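Local coordinates for protein 'Carboxyl esterase 2 (Tuber melanosporum Mel28, PDB 5MIF) that probably hydrolyses carboxylic ester bonds, as an archaeal-like carboxylesterase of the alpha/beta hydrolase fold from a truffle-forming fungus, at residues V167-L170 against L171-E175; I132-L135 against I136-S139; G178-P181 against T182-G185. All coordinates share one frame; numbering follows the deposited sequence.

Contact 1 (V167-L170 against L171-E175); sequences VQWL and LEHGE
Trp169 and His173, one turn apart on the helix 158-173, make the tight part of this contact. The histidine crosses one face of the indole: its CB stands 3.7 Å from the centroid of the Trp169 six-membered ring and only 10° off the ring normal, a CH-pi contact. His173 CD2 reaches in 3.2 Å from Trp169 NE1, and the imidazole is tilted 39° to the indole plane, neither stacked flat nor set on edge. Trp169 can lie under its partner because its CG is anti to the backbone N (chi1 -173°), while CG of His173 swings back beside its own N. The backbone binds the same pair, His173 N giving a hydrogen bond to Trp169 O at 2.9 Å. Packing is looser between Val167 and Leu171, which run side by side with CG1 of the valine 4.2 Å from CD1 of the leucine. The solvent side belongs to Glu172, an exposed residue whose extended chain lays its CG over a face of the His173 ring. Val167 and Leu170 are buried on Met184 of the strand 184-189 and Trp169 reaches Leu80 and Leu82 of strand 75-82: the amphipathic pattern of a helix packed on the alpha/beta hydrolase sheet.

Contact 2 (I132-L135 against I136-S139); sequences ITNL and IRES
The last two turns of the helix 129-139, the crossover helix of the beta-alpha-beta unit formed with strands 109-115 and 142-147 of the alpha/beta hydrolase fold, bring Ile132 against Ile136 and Asn134 against Arg137. The isoleucines lie alongside each other on the sheet-facing flank, CG2 of Ile132 being 4.0 Å from CD1 of Ile136, and both side chains rest on Tyr95 of the strand 90-97. On another flank the Arg137 guanidinium folds back over CA of Asn134, its chain bent at chi3 (-40°). Its NH2 is modelled 2.3 Å from Asn134 OD1, too close for the bond's exact length to be trusted, with the amide and guanidinium planes 66° apart. Arg137 NH1 forms a salt bridge with Glu138 OE2 at 2.9 Å; the carboxylate oxygen lies in the guanidinium plane and is approached on its anti side. Lys344 of the second subunit also pairs with Glu138 OE2, which probably steadies the negative charge at the subunit interface. At the helix end, Ser139 OG sits between its own backbone N and carbonyl carbon (chi1 78°), a position from which it reaches back one turn, and it also binds Ala141 N just beyond the helix. Leu135 O is gripped twice, by Ser139 N at 2.8 Å and Ser139 OG at 2.7 Å. An alanine here would remove the hydroxyl and is likely to leave Ala141 N without that acceptor and Leu135 O with Ser139 N alone of its two donors. The pair reaches Leu135 O from opposite faces of the carbonyl plane.

Contact 3 (G178-P181 against T182-G185); sequences GVDP and TNMG
Asp180 turns its carboxylate across the corner of a type I beta turn, where Thr182 and Asn183 meet it with three donors. Its CG is anti to the backbone N (chi1 179°), which folds the acid back over the turn as in an Asx turn. OD1 takes two hydrogen bonds from the same face: Thr182 OG1 at 2.7 Å comes in on the syn side, 23° out of the carboxylate plane, whereas Thr182 N at 3.0 Å stands well above that plane. The other oxygen, OD2, receives ND2 of Asn183 at 3.2 Å. Nearly straight and in the amide's plane, this bond meets OD2 from above the carboxylate plane, the two planes being 73° apart. The turn is closed by Asn183 N on Asp180 O at 2.8 Å, the donor standing above the carbonyl plane. With both oxygens engaged, the carboxylate is probably held against rotation. Asn183 OD1 turns to Lys212. On the apolar side Met184 CE lies a loose 4.5 Å from Pro181 CB. The turn joins the short strand 179-180 to strand 184-189; Asp180 and Asn183 bond through their backbones to Leu109 and Val111, and Pro181 and Met184 pack against Leu171 of the helix 158-173.

Along the chain the order is contact 2, contact 1, contact 3, all within one alpha/beta hydrolase fold. Contacts 1 and 3 are neighbours, their centres about 9 Å apart: the end of the helix 158-173 leads through a loop to strand 179-180, and Met184 CE of contact 3 packs 3.5 Å from Leu171 CD2 of contact 1. Contact 2, on the helix 129-139, stands apart, its centre about 21 Å from that of contact 1 and 16 Å from that of contact 3. The common element is the central sheet, which includes strands 109-115, 142-147 and 184-189. Strand 184-189 leads to Ser190, the probable nucleophile of a Ser-His-Asp triad; contact 3 includes its first residues, at the other end.

Contact 1 (V167-L170 against L171-E175)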
loop_
_atom_site.group_PDB
_atom_site.type_symbol
_atom_site.label_atom_id
_atom_site.label_comp_id
_atom_site.label_asym_id
_atom_site.label_seq_id
_atom_site.Cartn_x
_atom_site.Cartn_y
_atom_site.Cartn_z
ATOM N N VAL A 167 -0.882 -28.518 0.814
ATOM C CA VAL A 167 0.318 -27.889 1.357
ATOM C C VAL A 167 1.239 -28.934 1.988
ATOM O O VAL A 167 2.460 -28.897 1.778
ATOM C CB VAL A 167 -0.031 -26.781 2.370
ATOM C CG1 VAL A 167 1.220 -26.318 3.131
ATOM C CG2 VAL A 167 -0.677 -25.617 1.638
ATOM N N GLN A 168 0.664 -29.881 2.728
ATOM C CA GLN A 168 1.481 -30.923 3.366
ATOM C C GLN A 168 2.224 -31.745 2.311
ATOM O O GLN A 168 3.372 -32.152 2.519
ATOM C CB GLN A 168 0.624 -31.846 4.241
ATOM C CG GLN A 168 -0.161 -31.146 5.354
ATOM C CD GLN A 168 0.628 -30.056 6.075
ATOM O OE1 GLN A 168 1.639 -30.331 6.723
ATOM N NE2 GLN A 168 0.169 -28.815 5.956
ATOM N N TRP A 169 1.554 -32.003 1.193
ATOM C CA TRP A 169 2.170 -32.685 0.067
ATOM C C TRP A 169 3.324 -31.875 -0.520
ATOM O O TRP A 169 4.380 -32.421 -0.818
ATOM C CB TRP A 169 1.135 -32.970 -1.026
ATOM C CG TRP A 169 1.681 -33.813 -2.145
ATOM C CD1 TRP A 169 1.586 -35.170 -2.264
ATOM C CD2 TRP A 169 2.415 -33.360 -3.295
ATOM N NE1 TRP A 169 2.214 -35.587 -3.410
ATOM C CE2 TRP A 169 2.731 -34.499 -4.061
ATOM C CE3 TRP A 169 2.836 -32.101 -3.749
ATOM C CZ2 TRP A 169 3.442 -34.423 -5.261
ATOM C CZ3 TRP A 169 3.547 -32.025 -4.942
ATOM C CH2 TRP A 169 3.841 -33.181 -5.683
ATOM N N LEU A 170 3.103 -30.577 -0.703
ATOM C CA LEU A 170 4.122 -29.682 -1.239
ATOM C C LEU A 170 5.338 -29.681 -0.318
ATOM O O LEU A 170 6.472 -29.692 -0.784
ATOM C CB LEU A 170 3.570 -28.265 -1.406
ATOM C CG LEU A 170 4.503 -27.180 -1.971
ATOM C CD1 LEU A 170 4.974 -27.529 -3.367
ATOM C CD2 LEU A 170 3.843 -25.806 -1.963
ATOM N N LEU A 171 5.091 -29.677 0.990
ATOM C CA LEU A 171 6.169 -29.699 1.967
ATOM C C LEU A 171 7.075 -30.916 1.813
ATOM O O LEU A 171 8.288 -30.814 1.949
ATOM C CB LEU A 171 5.602 -29.631 3.383
ATOM C CG LEU A 171 5.136 -28.219 3.757
ATOM C CD1 LEU A 171 4.392 -28.206 5.083
ATOM C CD2 LEU A 171 6.318 -27.265 3.801
ATOM N N GLU A 172 6.482 -32.064 1.521
ATOM C CA GLU A 172 7.221 -33.311 1.407
ATOM C C GLU A 172 7.865 -33.523 0.038
ATOM O O GLU A 172 8.919 -34.147 -0.066
ATOM C CB GLU A 172 6.304 -34.493 1.721
ATOM C CG GLU A 172 6.995 -35.841 1.591
ATOM C CD GLU A 172 6.085 -36.992 1.929
ATOM O OE1 GLU A 172 6.474 -38.153 1.673
ATOM O OE2 GLU A 172 4.974 -36.736 2.444
ATOM N N HIS A 173 7.214 -33.047 -1.014
ATOM C CA HIS A 173 7.630 -33.408 -2.366
ATOM C C HIS A 173 8.120 -32.241 -3.219
ATOM O O HIS A 173 8.550 -32.438 -4.352
ATOM C CB HIS A 173 6.470 -34.112 -3.079
ATOM C CG HIS A 173 6.043 -35.384 -2.414
ATOM N ND1 HIS A 173 6.818 -36.527 -2.427
ATOM C CD2 HIS A 173 4.926 -35.693 -1.711
ATOM C CE1 HIS A 173 6.196 -37.484 -1.759
ATOM N NE2 HIS A 173 5.048 -37.005 -1.313
ATOM N N GLY A 174 8.051 -31.032 -2.670
ATOM C CA GLY A 174 8.342 -29.835 -3.434
ATOM C C GLY A 174 9.735 -29.816 -4.028
ATOM O O GLY A 174 9.932 -29.406 -5.173
ATOM N N GLU A 175 10.702 -30.272 -3.243
ATOM C CA GLU A 175 12.094 -30.230 -3.659
ATOM C C GLU A 175 12.271 -30.957 -4.990
ATOM O O GLU A 175 12.992 -30.487 -5.865
ATOM C CB GLU A 175 12.995 -30.834 -2.585
ATOM C CG GLU A 175 14.472 -30.564 -2.812
ATOM C CD GLU A 175 15.319 -30.874 -1.592
ATOM O OE1 GLU A 175 14.754 -30.971 -0.482
ATOM O OE2 GLU A 175 16.552 -30.993 -1.747
#

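Contact 2 (I132-L135 against I136-S139)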
loop_
_atom_site.group_PDB
_atom_site.type_symbol
_atom_site.label_atom_id
_atom_site.label_comp_id
_atom_site.label_asym_id
_atom_site.label_seq_id
_atom_site.Cartn_x
_atom_site.Cartn_y
_atom_site.Cartn_z
ATOM N N ILE A 132 -2.154 -14.660 -11.248
ATOM C CA ILE A 132 -1.033 -15.582 -11.172
ATOM C C ILE A 132 0.173 -15.060 -11.960
ATOM O O ILE A 132 1.317 -15.128 -11.495
ATOM C CB ILE A 132 -1.417 -16.972 -11.684
ATOM C CG1 ILE A 132 -2.449 -17.612 -10.761
ATOM C CG2 ILE A 132 -0.203 -17.874 -11.744
ATOM C CD1 ILE A 132 -3.078 -18.843 -11.367
ATOM N N THR A 133 -0.091 -14.537 -13.151
ATOM C CA THR A 133 0.958 -13.971 -14.000
ATOM C C THR A 133 1.659 -12.787 -13.326
ATOM O O THR A 133 2.886 -12.718 -13.293
ATOM C CB THR A 133 0.387 -13.492 -15.343
ATOM O OG1 THR A 133 -0.297 -14.574 -15.986
ATOM C CG2 THR A 133 1.502 -12.958 -16.235
ATOM N N ASN A 134 0.860 -11.871 -12.788
ATOM C CA ASN A 134 1.363 -10.731 -12.038
ATOM C C ASN A 134 2.247 -11.179 -10.864
ATOM O O ASN A 134 3.334 -10.645 -10.666
ATOM C CB ASN A 134 0.195 -9.868 -11.537
ATOM C CG ASN A 134 -0.354 -8.952 -12.612
ATOM O OD1 ASN A 134 0.370 -8.578 -13.537
ATOM N ND2 ASN A 134 -1.638 -8.595 -12.512
ATOM N N LEU A 135 1.767 -12.145 -10.084
ATOM C CA LEU A 135 2.511 -12.689 -8.955
ATOM C C LEU A 135 3.833 -13.270 -9.418
ATOM O O LEU A 135 4.878 -13.053 -8.801
ATOM C CB LEU A 135 1.696 -13.770 -8.245
ATOM C CG LEU A 135 0.592 -13.270 -7.316
ATOM C CD1 LEU A 135 -0.064 -14.465 -6.643
ATOM C CD2 LEU A 135 1.157 -12.289 -6.280
ATOM N N ILE A 136 3.787 -14.041 -10.494
ATOM C CA ILE A 136 5.006 -14.643 -11.000
ATOM C C ILE A 136 5.957 -13.573 -11.534
ATOM O O ILE A 136 7.159 -13.634 -11.272
ATOM C CB ILE A 136 4.718 -15.678 -12.082
ATOM C CG1 ILE A 136 4.093 -16.917 -11.432
ATOM C CG2 ILE A 136 6.006 -16.067 -12.822
ATOM C CD1 ILE A 136 3.742 -17.985 -12.405
ATOM N N ARG A 137 5.429 -12.586 -12.257
ATOM C CA ARG A 137 6.296 -11.541 -12.796
ATOM C C ARG A 137 6.989 -10.784 -11.670
ATOM O O ARG A 137 8.201 -10.606 -11.712
ATOM C CB ARG A 137 5.532 -10.545 -13.671
ATOM C CG ARG A 137 6.472 -9.547 -14.385
ATOM C CD ARG A 137 5.776 -8.253 -14.728
ATOM N NE ARG A 137 4.421 -8.503 -15.203
ATOM C CZ ARG A 137 3.322 -8.092 -14.574
ATOM N NH1 ARG A 137 3.418 -7.408 -13.432
ATOM N NH2 ARG A 137 2.127 -8.371 -15.080
ATOM N N GLU A 138 6.221 -10.370 -10.659
ATOM C CA GLU A 138 6.758 -9.533 -9.586
ATOM C C GLU A 138 7.528 -10.291 -8.509
ATOM O O GLU A 138 8.514 -9.777 -7.988
ATOM C CB GLU A 138 5.648 -8.728 -8.903
ATOM C CG GLU A 138 4.864 -7.810 -9.807
ATOM C CD GLU A 138 5.744 -6.771 -10.497
ATOM O OE1 GLU A 138 6.876 -6.525 -10.032
ATOM O OE2 GLU A 138 5.307 -6.206 -11.519
ATOM N N SER A 139 7.101 -11.501 -8.166
ATOM C CA SER A 139 7.739 -12.204 -7.051
ATOM C C SER A 139 8.975 -13.001 -7.462
ATOM O O SER A 139 9.863 -13.242 -6.646
ATOM C CB SER A 139 6.742 -13.139 -6.362
ATOM O OG SER A 139 6.561 -14.323 -7.113
#

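Contact 3 (G178-P181 against T182-G185)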
loop_
_atom_site.group_PDB
_atom_site.type_symbol
_atom_site.label_atom_id
_atom_site.label_comp_id
_atom_site.label_asym_id
_atom_site.label_seq_id
_atom_site.Cartn_x
_atom_site.Cartn_y
_atom_site.Cartn_z
ATOM N N GLY A 178 11.538 -28.826 -7.857
ATOM C CA GLY A 178 12.403 -27.679 -8.058
ATOM C C GLY A 178 11.988 -26.459 -7.256
ATOM O O GLY A 178 12.356 -25.342 -7.601
ATOM N N VAL A 179 11.200 -26.661 -6.202
ATOM C CA VAL A 179 10.844 -25.549 -5.331
ATOM C C VAL A 179 11.333 -25.840 -3.928
ATOM O O VAL A 179 11.585 -26.989 -3.561
ATOM C CB VAL A 179 9.320 -25.263 -5.298
ATOM C CG1 VAL A 179 8.803 -24.975 -6.695
ATOM C CG2 VAL A 179 8.567 -26.423 -4.659
ATOM N N ASP A 180 11.458 -24.780 -3.145
ATOM C CA ASP A 180 11.976 -24.888 -1.793
ATOM C C ASP A 180 10.852 -24.750 -0.777
ATOM O O ASP A 180 10.405 -23.643 -0.492
ATOM C CB ASP A 180 13.054 -23.817 -1.573
ATOM C CG ASP A 180 13.645 -23.848 -0.176
ATOM O OD1 ASP A 180 13.352 -24.786 0.599
ATOM O OD2 ASP A 180 14.382 -22.896 0.151
ATOM N N PRO A 181 10.392 -25.880 -0.222
ATOM C CA PRO A 181 9.277 -25.840 0.731
ATOM C C PRO A 181 9.597 -25.068 2.007
ATOM O O PRO A 181 8.676 -24.685 2.722
ATOM C CB PRO A 181 9.031 -27.323 1.046
ATOM C CG PRO A 181 9.630 -28.069 -0.119
ATOM C CD PRO A 181 10.828 -27.257 -0.505
ATOM N N THR A 182 10.876 -24.822 2.277
ATOM C CA THR A 182 11.258 -24.028 3.439
ATOM C C THR A 182 11.226 -22.539 3.128
ATOM O O THR A 182 11.403 -21.714 4.017
ATOM C CB THR A 182 12.670 -24.393 3.949
ATOM O OG1 THR A 182 13.656 -23.791 3.100
ATOM C CG2 THR A 182 12.865 -25.892 3.960
ATOM N N ASN A 183 11.010 -22.189 1.868
ATOM C CA ASN A 183 10.789 -20.796 1.516
ATOM C C ASN A 183 9.398 -20.570 0.927
ATOM O O ASN A 183 9.260 -20.190 -0.241
ATOM C CB ASN A 183 11.852 -20.314 0.537
ATOM C CG ASN A 183 12.885 -19.454 1.205
ATOM O OD1 ASN A 183 12.588 -18.337 1.639
ATOM N ND2 ASN A 183 14.107 -19.978 1.331
ATOM N N MET A 184 8.373 -20.752 1.756
ATOM C CA MET A 184 7.001 -20.790 1.257
ATOM C C MET A 184 6.198 -19.564 1.655
ATOM O O MET A 184 6.274 -19.108 2.793
ATOM C CB MET A 184 6.293 -22.049 1.777
ATOM C CG MET A 184 4.916 -22.311 1.161
ATOM S SD MET A 184 4.095 -23.753 1.873
ATOM C CE MET A 184 5.180 -25.051 1.314
ATOM N N GLY A 185 5.403 -19.053 0.718
ATOM C CA GLY A 185 4.420 -18.053 1.053
ATOM C C GLY A 185 3.015 -18.621 0.928
ATOM O O GLY A 185 2.794 -19.626 0.228
#